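PDB 3K6Y: serine protease MT3772 from Mycobacterium tuberculosis, which is a serine endopeptidase of the S1C family, probably required for resistance of the bacterium to acid and oxidative stress, seen here as its protease portion in active form. Local coordinates for residues N34-V37 with A38-P42; D177-Q180 with G181-G184. One frame throughout, in Å; residues are numbered along the deposited sequence.

Contact 1 (N34-V37 with A38-P42)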
loop_
_atom_site.group_PDB
_atom_site.type_symbol
_atom_site.label_atom_id
_atom_site.label_comp_id
_atom_site.label_asym_id
_atom_site.label_seq_id
_atom_site.Cartn_x
_atom_site.Cartn_y
_atom_site.Cartn_z
ATOM N N ASN A 34 10.992 -35.301 -13.712
ATOM C CA ASN A 34 10.350 -36.073 -12.645
ATOM C C ASN A 34 8.823 -36.031 -12.822
ATOM O O ASN A 34 8.264 -34.970 -13.133
ATOM C CB ASN A 34 10.762 -35.547 -11.265
ATOM C CG ASN A 34 10.344 -36.462 -10.135
ATOM O OD1 ASN A 34 9.168 -36.564 -9.821
ATOM N ND2 ASN A 34 11.317 -37.106 -9.494
ATOM N N PRO A 35 8.144 -37.191 -12.678
ATOM C CA PRO A 35 6.685 -37.204 -12.852
ATOM C C PRO A 35 5.902 -36.194 -11.994
ATOM O O PRO A 35 4.783 -35.826 -12.354
ATOM C CB PRO A 35 6.285 -38.644 -12.491
ATOM C CG PRO A 35 7.511 -39.408 -12.507
ATOM C CD PRO A 35 8.695 -38.533 -12.406
ATOM N N VAL A 36 6.489 -35.737 -10.891
ATOM C CA VAL A 36 5.833 -34.742 -10.043
ATOM C C VAL A 36 5.628 -33.416 -10.773
ATOM O O VAL A 36 4.686 -32.676 -10.467
ATOM C CB VAL A 36 6.582 -34.541 -8.699
ATOM C CG1 VAL A 36 7.869 -33.701 -8.877
ATOM C CG2 VAL A 36 5.676 -33.933 -7.678
ATOM N N VAL A 37 6.473 -33.116 -11.747
ATOM C CA VAL A 37 6.394 -31.817 -12.420
ATOM C C VAL A 37 5.082 -31.729 -13.209
ATOM O O VAL A 37 4.281 -30.806 -13.008
ATOM C CB VAL A 37 7.608 -31.593 -13.322
ATOM C CG1 VAL A 37 7.413 -30.346 -14.188
ATOM C CG2 VAL A 37 8.874 -31.476 -12.475
ATOM N N ALA A 38 4.824 -32.724 -14.058
ATOM C CA ALA A 38 3.644 -32.689 -14.902
ATOM C C ALA A 38 2.373 -32.752 -14.081
ATOM O O ALA A 38 1.335 -32.176 -14.462
ATOM C CB ALA A 38 3.664 -33.860 -15.869
ATOM N N ALA A 39 2.444 -33.482 -12.968
ATOM C CA ALA A 39 1.279 -33.641 -12.113
ATOM C C ALA A 39 0.946 -32.367 -11.354
ATOM O O ALA A 39 -0.203 -32.126 -11.023
ATOM C CB ALA A 39 1.462 -34.787 -11.180
ATOM N N THR A 40 1.960 -31.546 -11.083
ATOM C CA THR A 40 1.762 -30.335 -10.302
ATOM C C THR A 40 1.465 -29.125 -11.180
ATOM O O THR A 40 0.769 -28.205 -10.746
ATOM C CB THR A 40 3.016 -30.060 -9.429
ATOM O OG1 THR A 40 3.307 -31.224 -8.645
ATOM C CG2 THR A 40 2.797 -28.922 -8.491
ATOM N N GLU A 41 2.008 -29.124 -12.398
ATOM C CA GLU A 41 1.860 -28.012 -13.343
ATOM C C GLU A 41 0.466 -27.380 -13.448
ATOM O O GLU A 41 0.374 -26.158 -13.446
ATOM C CB GLU A 41 2.361 -28.422 -14.746
ATOM C CG GLU A 41 2.126 -27.332 -15.798
ATOM C CD GLU A 41 2.591 -27.661 -17.194
ATOM O OE1 GLU A 41 2.523 -26.746 -18.038
ATOM O OE2 GLU A 41 2.999 -28.813 -17.436
ATOM N N PRO A 42 -0.624 -28.179 -13.521
ATOM C CA PRO A 42 -1.925 -27.523 -13.703
ATOM C C PRO A 42 -2.286 -26.545 -12.588
ATOM O O PRO A 42 -3.047 -25.606 -12.826
ATOM C CB PRO A 42 -2.918 -28.697 -13.741
ATOM C CG PRO A 42 -2.076 -29.855 -14.248
ATOM C CD PRO A 42 -0.750 -29.655 -13.550
HETATM O O HOH W 1 6.819 -34.497 -15.336
#
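Val36 O is gripped twice by Thr40, one turn further along the short helix 35-40. The hydroxyl OG1 of Thr40 donates to Val36 O at 2.7 Å, approaching 24° out of the carbonyl plane, while the backbone N of the same residue gives it a weak bond of 3.0 Å. The hydroxyl can fold back in this way because OG1 lies beside its own backbone N (chi1 -54°), directed toward the preceding turn. Val36 and Thr40 run side by side on this flank, with CG2 of Val36 3.7 Å from OG1 of Thr40.

The next carbonyl is shared as well: Val37 O takes a bond of 2.9 Å from Glu41 N and a weak one from Thr40 N. Glu41 and Pro42 lie in a 3-10 segment. At the other end Asn34 is a textbook N-cap, its OD1 receiving Val36 N at 3.0 Å in the carbonyl plane, on a lone pair. A water spans the first turn, donating to Asn34 O at 2.7 Å and accepting from Ala38 N at 3.0 Å.

The helix leads into strand 44-51 of one barrel and rests against the other: Val36 and Thr40 touch Ile188 of strand 186-188, and Val37 packs on Phe142 just before strand 143-157.

Contact 2 (D177-Q180 with G181-G184)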
loop_
_atom_site.group_PDB
_atom_site.type_symbol
_atom_site.label_atom_id
_atom_site.label_comp_id
_atom_site.label_asym_id
_atom_site.label_seq_id
_atom_site.Cartn_x
_atom_site.Cartn_y
_atom_site.Cartn_z
ATOM N N ASP A 177 19.054 -21.890 -10.004
ATOM C CA ASP A 177 19.070 -20.694 -10.832
ATOM C C ASP A 177 17.653 -20.145 -10.926
ATOM O O ASP A 177 16.918 -20.482 -11.859
ATOM C CB ASP A 177 19.610 -21.011 -12.230
ATOM C CG ASP A 177 19.687 -19.777 -13.123
ATOM N N VAL A 178 17.284 -19.313 -9.952
ATOM C CA VAL A 178 15.944 -18.706 -9.928
ATOM C C VAL A 178 15.924 -17.558 -10.936
ATOM O O VAL A 178 16.882 -16.768 -11.025
ATOM C CB VAL A 178 15.576 -18.216 -8.506
ATOM C CG1 VAL A 178 14.192 -17.520 -8.493
ATOM C CG2 VAL A 178 15.589 -19.377 -7.520
ATOM N N GLU A 179 14.855 -17.477 -11.716
ATOM C CA GLU A 179 14.767 -16.514 -12.814
ATOM C C GLU A 179 13.657 -15.521 -12.548
ATOM O O GLU A 179 12.691 -15.821 -11.846
ATOM C CB GLU A 179 14.467 -17.233 -14.128
ATOM C CG GLU A 179 15.556 -18.220 -14.591
ATOM C CD GLU A 179 15.176 -18.912 -15.881
ATOM O OE1 GLU A 179 15.145 -18.214 -16.922
ATOM O OE2 GLU A 179 14.936 -20.146 -15.865
ATOM N N GLN A 180 13.771 -14.339 -13.136
ATOM C CA GLN A 180 12.716 -13.343 -13.075
ATOM C C GLN A 180 11.467 -13.955 -13.667
ATOM O O GLN A 180 11.481 -14.479 -14.785
ATOM C CB GLN A 180 13.095 -12.095 -13.867
ATOM C CG GLN A 180 14.217 -11.281 -13.252
ATOM C CD GLN A 180 14.457 -9.994 -14.015
ATOM O OE1 GLN A 180 14.169 -9.906 -15.211
ATOM N NE2 GLN A 180 14.979 -8.985 -13.323
ATOM N N GLY A 181 10.389 -13.883 -12.895
ATOM C CA GLY A 181 9.111 -14.500 -13.255
ATOM C C GLY A 181 8.787 -15.699 -12.397
ATOM O O GLY A 181 7.626 -16.098 -12.321
ATOM N N ASP A 182 9.787 -16.240 -11.708
ATOM C CA ASP A 182 9.571 -17.359 -10.782
ATOM C C ASP A 182 8.942 -16.914 -9.453
ATOM O O ASP A 182 8.380 -17.745 -8.737
ATOM C CB ASP A 182 10.884 -18.090 -10.441
ATOM C CG ASP A 182 11.339 -19.084 -11.511
ATOM O OD1 ASP A 182 10.470 -19.739 -12.137
ATOM O OD2 ASP A 182 12.586 -19.259 -11.645
ATOM N N SER A 183 9.071 -15.634 -9.087
ATOM C CA SER A 183 8.485 -15.145 -7.834
ATOM C C SER A 183 7.046 -15.576 -7.711
ATOM O O SER A 183 6.259 -15.400 -8.639
ATOM C CB SER A 183 8.494 -13.633 -7.799
ATOM O OG SER A 183 9.746 -13.154 -7.368
ATOM N N GLY A 184 6.706 -16.106 -6.540
ATOM C CA GLY A 184 5.334 -16.468 -6.203
ATOM C C GLY A 184 5.050 -17.935 -6.419
ATOM O O GLY A 184 4.025 -18.445 -5.963
HETATM O O HOH W 2 13.995 -20.619 -13.373
#
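Glu179 to Asp182 form a type II beta turn in the loop that carries the predicted nucleophile of this chymotrypsin-like double barrel, and Asp182 N closes it with a bond of 2.9 Å to Glu179 O. Gly181 occupies the third position of the turn with a positive phi, a conformation that suits glycine. The predicted catalytic Ser183 follows directly after Asp182, its OG hydrogen-bonded to His75 NE2. The run Gly181-Asp182-Ser183-Gly184 is the GDSG signature of trypsin-like proteases, in which the backbone N-H groups of the serine and of the glycine two residues before it classically form the oxyanion hole.

The side chain of Asp182 binds the turn a second time. Because its CG stands beside the backbone N and opposite the carbonyl carbon (chi1 -80°), the carboxylate folds back over the start of the turn, and OD2 accepts Glu179 N at 2.9 Å. That donor comes in on the anti side of the carboxylate, 27° out of its plane, along a nearly straight N-H line of 167°. Glu179 is thus held through both its N-H and its C=O by a single partner. Val178 crosses Asp182 obliquely, its CG1 3.9 Å from Asp182 CB. Pro137 touches the side chains of both Glu179 and Asp182. The two acidic groups stay apart, Glu179 OE2 and Asp182 OD2 being 4.9 Å from each other, and a water lies between them, 2.7 Å from Glu179 OE2 and 2.6 Å from Asp182 OD2.

Both contacts are local and both rely on a polar side chain that bends back to a main-chain group, yet with opposite roles: in contact 1 a hydroxyl gives to a carbonyl, in contact 2 a carboxylate receives an amide. Contact 1 is partly buried at the periphery, its centre about 17 Å from that of the chain, whereas contact 2 is a surface contact, its centre only about 8 Å from the same point, and holds the predicted catalytic Ser183. They share no element; helix 35-40 reaches strand 186-188, into which the loop of contact 2 runs. Their centres are 18 Å apart, and they do not touch.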